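PDB 1XDI: NAD(P)H dehydrogenase (quinone) from Mycobacterium tuberculosis, which reduces quinones to quinols with NADH or NADPH, using one bound FAD per subunit, and may help the bacterium resist reactive oxygen intermediates. Local coordinates for residues 349-353 with 364-368; 377-383 with 402-408. All coordinates share one frame. Residue numbers count along the deposited sequence, not the author numbering.

Contact 1 (349-353 with 364-368)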
ATOM      1  N   LEU A 349     -15.120 -13.394  -4.087  1.00 13.40           N
ATOM      2  CA  LEU A 349     -15.523 -13.715  -5.445  1.00 13.50           C
ATOM      3  C   LEU A 349     -15.162 -12.654  -6.505  1.00 14.34           C
ATOM      4  O   LEU A 349     -14.871 -12.989  -7.642  1.00 14.39           O
ATOM      5  CB  LEU A 349     -17.029 -13.971  -5.525  1.00 14.01           C
ATOM      6  CG  LEU A 349     -17.707 -15.159  -4.850  1.00 14.99           C
ATOM      7  CD1 LEU A 349     -17.135 -16.461  -5.395  1.00 13.72           C
ATOM      8  CD2 LEU A 349     -17.533 -15.002  -3.271  1.00 19.16           C
ATOM      9  N   ARG A 350     -15.173 -11.381  -6.164  1.00 15.07           N
ATOM     10  CA  ARG A 350     -14.889 -10.424  -7.184  1.00 17.43           C
ATOM     11  C   ARG A 350     -13.414 -10.193  -7.461  1.00 17.87           C
ATOM     12  O   ARG A 350     -13.017  -9.174  -8.047  1.00 18.87           O
ATOM     13  CB  ARG A 350     -15.655  -9.137  -6.892  1.00 22.04           C
ATOM     14  CG  ARG A 350     -17.173  -9.267  -7.232  1.00 30.09           C
ATOM     15  CD  ARG A 350     -17.275  -9.732  -8.695  1.00 37.19           C
ATOM     16  NE  ARG A 350     -18.616 -10.011  -9.223  1.00 42.89           N
ATOM     17  CZ  ARG A 350     -18.841 -10.906 -10.201  1.00 46.81           C
ATOM     18  NH1 ARG A 350     -17.816 -11.597 -10.726  1.00 47.39           N
ATOM     19  NH2 ARG A 350     -20.076 -11.103 -10.680  1.00 48.47           N
ATOM     20  N   THR A 351     -12.580 -11.145  -7.060  1.00 16.88           N
ATOM     21  CA  THR A 351     -11.155 -11.036  -7.360  1.00 14.43           C
ATOM     22  C   THR A 351     -10.812 -12.176  -8.325  1.00 12.72           C
ATOM     23  O   THR A 351      -9.810 -12.137  -9.015  1.00 12.97           O
ATOM     24  CB  THR A 351     -10.276 -11.111  -6.090  1.00 14.70           C
ATOM     25  OG1 THR A 351     -10.546 -12.332  -5.396  1.00 17.43           O
ATOM     26  CG2 THR A 351     -10.518  -9.910  -5.183  1.00 10.77           C
ATOM     27  N   VAL A 352     -11.662 -13.195  -8.370  1.00 10.83           N
ATOM     28  CA  VAL A 352     -11.485 -14.310  -9.296  1.00  9.50           C
ATOM     29  C   VAL A 352     -11.381 -13.760 -10.703  1.00 10.75           C
ATOM     30  O   VAL A 352     -12.191 -12.899 -11.077  1.00 13.76           O
ATOM     31  CB  VAL A 352     -12.708 -15.233  -9.304  1.00  7.15           C
ATOM     32  CG1 VAL A 352     -12.582 -16.304 -10.371  1.00  5.04           C
ATOM     33  CG2 VAL A 352     -12.863 -15.836  -8.006  1.00  4.71           C
ATOM     34  N   ALA A 353     -10.413 -14.246 -11.481  1.00 11.38           N
ATOM     35  CA  ALA A 353     -10.193 -13.810 -12.875  1.00 10.86           C
ATOM     36  C   ALA A 353     -10.689 -14.993 -13.660  1.00 11.12           C
ATOM     37  O   ALA A 353     -10.339 -16.112 -13.327  1.00 12.61           O
ATOM     38  CB  ALA A 353      -8.725 -13.609 -13.154  1.00  7.69           C
ATOM     39  N   ALA A 364     -12.230 -11.573 -17.624  1.00  3.14           N
ATOM     40  CA  ALA A 364     -12.750 -10.478 -16.841  1.00  3.13           C
ATOM     41  C   ALA A 364     -12.393 -10.669 -15.363  1.00  4.46           C
ATOM     42  O   ALA A 364     -11.996 -11.779 -14.968  1.00  5.11           O
ATOM     43  CB  ALA A 364     -14.183 -10.420 -16.995  1.00  1.00           C
ATOM     44  N   VAL A 365     -12.517  -9.592 -14.565  1.00  4.36           N
ATOM     45  CA  VAL A 365     -12.246  -9.609 -13.110  1.00  5.28           C
ATOM     46  C   VAL A 365     -12.957  -8.426 -12.463  1.00  5.92           C
ATOM     47  O   VAL A 365     -12.980  -7.323 -13.026  1.00  5.38           O
ATOM     48  CB  VAL A 365     -10.771  -9.338 -12.700  1.00  5.89           C
ATOM     49  CG1 VAL A 365     -10.402 -10.205 -11.537  1.00  3.85           C
ATOM     50  CG2 VAL A 365      -9.843  -9.439 -13.874  1.00  6.88           C
ATOM     51  N   GLY A 366     -13.477  -8.652 -11.261  1.00  5.77           N
ATOM     52  CA  GLY A 366     -14.119  -7.593 -10.520  1.00  7.54           C
ATOM     53  C   GLY A 366     -15.510  -7.170 -10.945  1.00  8.50           C
ATOM     54  O   GLY A 366     -16.187  -7.867 -11.702  1.00  7.28           O
ATOM     55  N   VAL A 367     -15.909  -5.982 -10.494  1.00  7.91           N
ATOM     56  CA  VAL A 367     -17.243  -5.510 -10.768  1.00 10.18           C
ATOM     57  C   VAL A 367     -17.606  -5.542 -12.226  1.00 11.13           C
ATOM     58  O   VAL A 367     -16.840  -5.088 -13.040  1.00 13.72           O
ATOM     59  CB  VAL A 367     -17.460  -4.065 -10.257  1.00 11.28           C
ATOM     60  CG1 VAL A 367     -18.918  -3.663 -10.441  1.00 10.56           C
ATOM     61  CG2 VAL A 367     -17.104  -3.957  -8.783  1.00 12.30           C
ATOM     62  N   PRO A 368     -18.769  -6.093 -12.583  1.00 10.49           N
ATOM     63  CA  PRO A 368     -19.114  -6.099 -14.008  1.00 11.46           C
ATOM     64  C   PRO A 368     -19.509  -4.699 -14.467  1.00 12.74           C
ATOM     65  O   PRO A 368     -19.913  -3.894 -13.643  1.00 13.09           O
ATOM     66  CB  PRO A 368     -20.289  -7.066 -14.078  1.00 10.59           C
ATOM     67  CG  PRO A 368     -19.984  -8.037 -12.982  1.00 10.64           C
ATOM     68  CD  PRO A 368     -19.502  -7.143 -11.861  1.00  9.94           C
TER

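Contact 2 (377-383 with 402-408)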
ATOM      1  N   VAL A 377     -22.262   0.442  -8.008  1.00 27.68           N
ATOM      2  CA  VAL A 377     -20.887   0.729  -7.671  1.00 26.66           C
ATOM      3  C   VAL A 377     -20.490   2.097  -8.295  1.00 27.27           C
ATOM      4  O   VAL A 377     -20.755   2.376  -9.483  1.00 27.76           O
ATOM      5  CB  VAL A 377     -19.934  -0.397  -8.121  1.00 25.07           C
ATOM      6  CG1 VAL A 377     -18.544   0.002  -7.794  1.00 24.92           C
ATOM      7  CG2 VAL A 377     -20.230  -1.668  -7.399  1.00 22.24           C
ATOM      8  N   ALA A 378     -19.864   2.955  -7.489  1.00 26.11           N
ATOM      9  CA  ALA A 378     -19.491   4.286  -7.958  1.00 24.34           C
ATOM     10  C   ALA A 378     -18.164   4.216  -8.643  1.00 23.77           C
ATOM     11  O   ALA A 378     -17.136   4.337  -7.970  1.00 25.62           O
ATOM     12  CB  ALA A 378     -19.418   5.242  -6.790  1.00 22.74           C
ATOM     13  N   ALA A 379     -18.159   4.058  -9.968  1.00 21.88           N
ATOM     14  CA  ALA A 379     -16.887   3.930 -10.677  1.00 20.24           C
ATOM     15  C   ALA A 379     -16.741   4.623 -12.018  1.00 19.41           C
ATOM     16  O   ALA A 379     -17.713   4.990 -12.643  1.00 20.28           O
ATOM     17  CB  ALA A 379     -16.570   2.453 -10.847  1.00 20.30           C
ATOM     18  N   ARG A 380     -15.495   4.781 -12.456  1.00 18.22           N
ATOM     19  CA  ARG A 380     -15.148   5.381 -13.744  1.00 16.07           C
ATOM     20  C   ARG A 380     -14.787   4.184 -14.623  1.00 14.70           C
ATOM     21  O   ARG A 380     -14.208   3.237 -14.142  1.00 15.42           O
ATOM     22  CB  ARG A 380     -13.937   6.300 -13.604  1.00 16.22           C
ATOM     23  CG  ARG A 380     -14.151   7.712 -14.096  1.00 18.09           C
ATOM     24  CD  ARG A 380     -12.913   8.563 -13.847  1.00 20.01           C
ATOM     25  NE  ARG A 380     -12.682   8.817 -12.432  1.00 20.67           N
ATOM     26  CZ  ARG A 380     -11.512   8.621 -11.831  1.00 23.03           C
ATOM     27  NH1 ARG A 380     -10.483   8.158 -12.515  1.00 23.18           N
ATOM     28  NH2 ARG A 380     -11.330   8.939 -10.555  1.00 24.39           N
ATOM     29  N   THR A 381     -15.119   4.223 -15.903  1.00 12.49           N
ATOM     30  CA  THR A 381     -14.849   3.123 -16.796  1.00  9.16           C
ATOM     31  C   THR A 381     -14.280   3.584 -18.146  1.00  8.98           C
ATOM     32  O   THR A 381     -14.541   4.671 -18.599  1.00  9.94           O
ATOM     33  CB  THR A 381     -16.156   2.402 -17.117  1.00  8.73           C
ATOM     34  OG1 THR A 381     -16.752   3.012 -18.272  1.00  7.46           O
ATOM     35  CG2 THR A 381     -17.139   2.529 -15.969  1.00  7.51           C
ATOM     36  N   ILE A 382     -13.548   2.720 -18.828  1.00  8.31           N
ATOM     37  CA  ILE A 382     -13.041   3.065 -20.147  1.00  5.20           C
ATOM     38  C   ILE A 382     -12.948   1.815 -20.994  1.00  5.32           C
ATOM     39  O   ILE A 382     -12.731   0.738 -20.482  1.00  5.12           O
ATOM     40  CB  ILE A 382     -11.670   3.716 -20.035  1.00  4.55           C
ATOM     41  CG1 ILE A 382     -11.102   3.992 -21.413  1.00  1.00           C
ATOM     42  CG2 ILE A 382     -10.741   2.828 -19.233  1.00  3.40           C
ATOM     43  CD1 ILE A 382     -10.004   5.020 -21.350  1.00  1.00           C
ATOM     44  N   MET A 383     -13.173   1.941 -22.286  1.00  5.98           N
ATOM     45  CA  MET A 383     -13.024   0.798 -23.158  1.00  7.69           C
ATOM     46  C   MET A 383     -12.080   1.223 -24.249  1.00  7.33           C
ATOM     47  O   MET A 383     -12.359   2.084 -25.068  1.00  7.46           O
ATOM     48  CB  MET A 383     -14.320   0.341 -23.777  1.00 10.95           C
ATOM     49  CG  MET A 383     -14.053  -0.437 -25.025  1.00 15.73           C
ATOM     50  SD  MET A 383     -15.456  -1.439 -25.497  1.00 25.53           S
ATOM     51  CE  MET A 383     -16.231  -0.432 -26.712  1.00 25.11           C
ATOM     52  N   VAL A 402      -9.536  -3.510 -24.364  1.00  4.04           N
ATOM     53  CA  VAL A 402      -9.275  -3.566 -22.936  1.00  2.42           C
ATOM     54  C   VAL A 402     -10.192  -2.619 -22.236  1.00  1.60           C
ATOM     55  O   VAL A 402     -10.267  -1.467 -22.613  1.00  1.00           O
ATOM     56  CB  VAL A 402      -7.872  -3.142 -22.598  1.00  1.00           C
ATOM     57  CG1 VAL A 402      -7.699  -3.058 -21.079  1.00  1.00           C
ATOM     58  CG2 VAL A 402      -6.927  -4.120 -23.224  1.00  1.18           C
ATOM     59  N   LYS A 403     -10.894  -3.133 -21.227  1.00  3.38           N
ATOM     60  CA  LYS A 403     -11.804  -2.367 -20.342  1.00  4.29           C
ATOM     61  C   LYS A 403     -11.247  -2.348 -18.913  1.00  3.75           C
ATOM     62  O   LYS A 403     -10.997  -3.377 -18.337  1.00  5.62           O
ATOM     63  CB  LYS A 403     -13.220  -2.999 -20.248  1.00  5.22           C
ATOM     64  CG  LYS A 403     -14.280  -2.526 -21.273  1.00  6.69           C
ATOM     65  CD  LYS A 403     -15.702  -3.032 -20.885  1.00  6.66           C
ATOM     66  CE  LYS A 403     -16.728  -2.813 -22.026  1.00  7.54           C
ATOM     67  NZ  LYS A 403     -18.115  -3.402 -21.801  1.00  5.32           N
ATOM     68  N   ILE A 404     -11.068  -1.185 -18.334  1.00  3.95           N
ATOM     69  CA  ILE A 404     -10.599  -1.111 -16.961  1.00  4.77           C
ATOM     70  C   ILE A 404     -11.624  -0.288 -16.152  1.00  3.85           C
ATOM     71  O   ILE A 404     -12.119   0.719 -16.655  1.00  2.07           O
ATOM     72  CB  ILE A 404      -9.186  -0.483 -16.951  1.00  6.73           C
ATOM     73  CG1 ILE A 404      -8.147  -1.607 -16.899  1.00  6.85           C
ATOM     74  CG2 ILE A 404      -9.024   0.480 -15.803  1.00  7.11           C
ATOM     75  CD1 ILE A 404      -6.733  -1.102 -17.243  1.00  6.45           C
ATOM     76  N   PHE A 405     -11.971  -0.727 -14.940  1.00  3.54           N
ATOM     77  CA  PHE A 405     -12.953   0.001 -14.103  1.00  5.70           C
ATOM     78  C   PHE A 405     -12.344   0.498 -12.812  1.00  6.86           C
ATOM     79  O   PHE A 405     -11.603  -0.238 -12.177  1.00  9.72           O
ATOM     80  CB  PHE A 405     -14.143  -0.862 -13.670  1.00  5.32           C
ATOM     81  CG  PHE A 405     -14.815  -1.561 -14.768  1.00  4.67           C
ATOM     82  CD1 PHE A 405     -15.082  -0.903 -15.971  1.00  6.63           C
ATOM     83  CD2 PHE A 405     -15.133  -2.901 -14.632  1.00  4.10           C
ATOM     84  CE1 PHE A 405     -15.658  -1.583 -17.055  1.00  6.88           C
ATOM     85  CE2 PHE A 405     -15.707  -3.610 -15.682  1.00  6.34           C
ATOM     86  CZ  PHE A 405     -15.971  -2.952 -16.906  1.00  8.90           C
ATOM     87  N   CYS A 406     -12.672   1.703 -12.377  1.00  7.66           N
ATOM     88  CA  CYS A 406     -12.074   2.155 -11.146  1.00 10.13           C
ATOM     89  C   CYS A 406     -12.897   3.008 -10.232  1.00 12.25           C
ATOM     90  O   CYS A 406     -13.790   3.733 -10.644  1.00 11.23           O
ATOM     91  CB  CYS A 406     -10.735   2.864 -11.399  1.00  8.98           C
ATOM     92  SG  CYS A 406     -10.853   4.555 -12.016  1.00  7.18           S
ATOM     93  N   ARG A 407     -12.563   2.904  -8.957  1.00 15.73           N
ATOM     94  CA  ARG A 407     -13.214   3.679  -7.943  1.00 19.13           C
ATOM     95  C   ARG A 407     -13.213   5.186  -8.365  1.00 21.34           C
ATOM     96  O   ARG A 407     -12.228   5.696  -8.906  1.00 21.88           O
ATOM     97  CB  ARG A 407     -12.462   3.468  -6.660  1.00 19.88           C
ATOM     98  CG  ARG A 407     -13.349   3.513  -5.458  1.00 24.92           C
ATOM     99  CD  ARG A 407     -14.272   2.320  -5.437  1.00 24.16           C
ATOM    100  NE  ARG A 407     -13.581   1.135  -4.959  1.00 24.51           N
ATOM    101  CZ  ARG A 407     -14.213   0.008  -4.647  1.00 26.26           C
ATOM    102  NH1 ARG A 407     -15.542  -0.065  -4.767  1.00 24.01           N
ATOM    103  NH2 ARG A 407     -13.522  -1.050  -4.217  1.00 26.29           N
ATOM    104  N   ARG A 408     -14.341   5.870  -8.131  1.00 23.42           N
ATOM    105  CA  ARG A 408     -14.553   7.288  -8.472  1.00 24.32           C
ATOM    106  C   ARG A 408     -13.550   8.268  -7.907  1.00 23.16           C
ATOM    107  O   ARG A 408     -12.940   9.048  -8.620  1.00 22.55           O
ATOM    108  CB  ARG A 408     -15.919   7.727  -7.984  1.00 27.82           C
ATOM    109  CG  ARG A 408     -17.041   7.436  -8.904  1.00 32.04           C
ATOM    110  CD  ARG A 408     -17.414   8.694  -9.642  1.00 37.14           C
ATOM    111  NE  ARG A 408     -18.384   8.399 -10.694  1.00 42.10           N
ATOM    112  CZ  ARG A 408     -18.528   9.136 -11.799  1.00 44.40           C
ATOM    113  NH1 ARG A 408     -17.766  10.224 -11.997  1.00 44.18           N
ATOM    114  NH2 ARG A 408     -19.406   8.754 -12.727  1.00 45.40           N
TER

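Contact 1 (349-353 with 364-368)
This is a backbone-led contact at the start of the antiparallel sheet in the C-terminal dimerisation domain of a pyridine nucleotide-disulphide oxidoreductase. Residues 349-353 are the linker that follows helix 325-339 and leads into 353-356, the outermost strand of the sheet within this chain. Residues 364-368 are the end of the next strand, 361-366, and the turn into helix 369-374. The two pieces are the open end of a β-hairpin. The linker turns at its start, where V352 N donates to L349 O (3.3 Å). Carbonyls then face the strand. T351 O lies 3.2 Å from V365 CG1, and V352 O is 3.3 Å from the same methyl. A353 CA makes a CA-H...O contact with A364 O at 3.4 Å. On the apolar side, A353 CB meets V365 CG1 at 4.1 Å, and both side chains rest on I427 of helix 423-436. L447 of the second subunit packs on T351, V352 and A353, so the linker also lies at the subunit interface. V352 is close to L324, an FAD-binding residue, but its side chain is about 8 Å from a bound FAD. At the far end, P368 CG sits over one face of the R350 guanidinium, 3.8 Å from NH2. G366 has positive phi (76°), a conformation that favours glycine, and its CA approaches R350 O to 3.1 Å in a CA-H...O contact.

Contact 2 (377-383 with 402-408)
Strands 379-385 and 401-407 pair antiparallel, and 379-385 is the outermost strand of the sheet within this chain. The axes of 379-383 and 402-407 come within 4.5 Å, with 162° between their N-to-C directions. Backbone hydrogen bonds set the register. In the R380-C406 pair, R380 N to C406 O is 2.7 Å and C406 N to R380 O is 2.8 Å. The I382-I404 pair is looser: I382 N to I404 O is 3.3 Å, and the return bond from I404 N to I382 O is weak at 3.3 Å. Beyond the strands, R408 N donates to A378 O (3.2 Å). Side chains cover both faces. On one, T381 CB touches F405 CD1 (3.7 Å) and M383 CB touches K403 CG (3.8 Å). F405 also packs on I372 of helix 369-374, while K403 NZ forms salt bridges with D222 and D224. On the other, I382 CG2 meets I404 CB (4.3 Å), and helix 454-464 covers I404 and C406. The R380 guanidinium reaches the partner strand's end: R380 NH2 donates to R408 O (2.5 Å), and C406 SG and R407 O lie over one face. This is an antiparallel ladder in the sheet of the family's dimerisation domain.

Both contacts belong to the same antiparallel sheet, and their centres are about 13 Å apart. Contact 1 involves 353-356, the outermost strand of the sheet within this chain, and its neighbour 361-366; contact 2 holds the two strands at the other side. Strand 413-420 lies between the two pairs. Each contact mixes buried and exposed residues, but contact 1 is nearer the chain centre, about 14 Å against 26 Å between centres. L447 of the second subunit packs on contact 1, while R407 of contact 2 touches S409 of the third subunit. Contact 1 relies on carbonyl and methyl packing, contact 2 on a hydrogen-bonded ladder. They touch where V367 O lies 3.2 Å from F405 CD2.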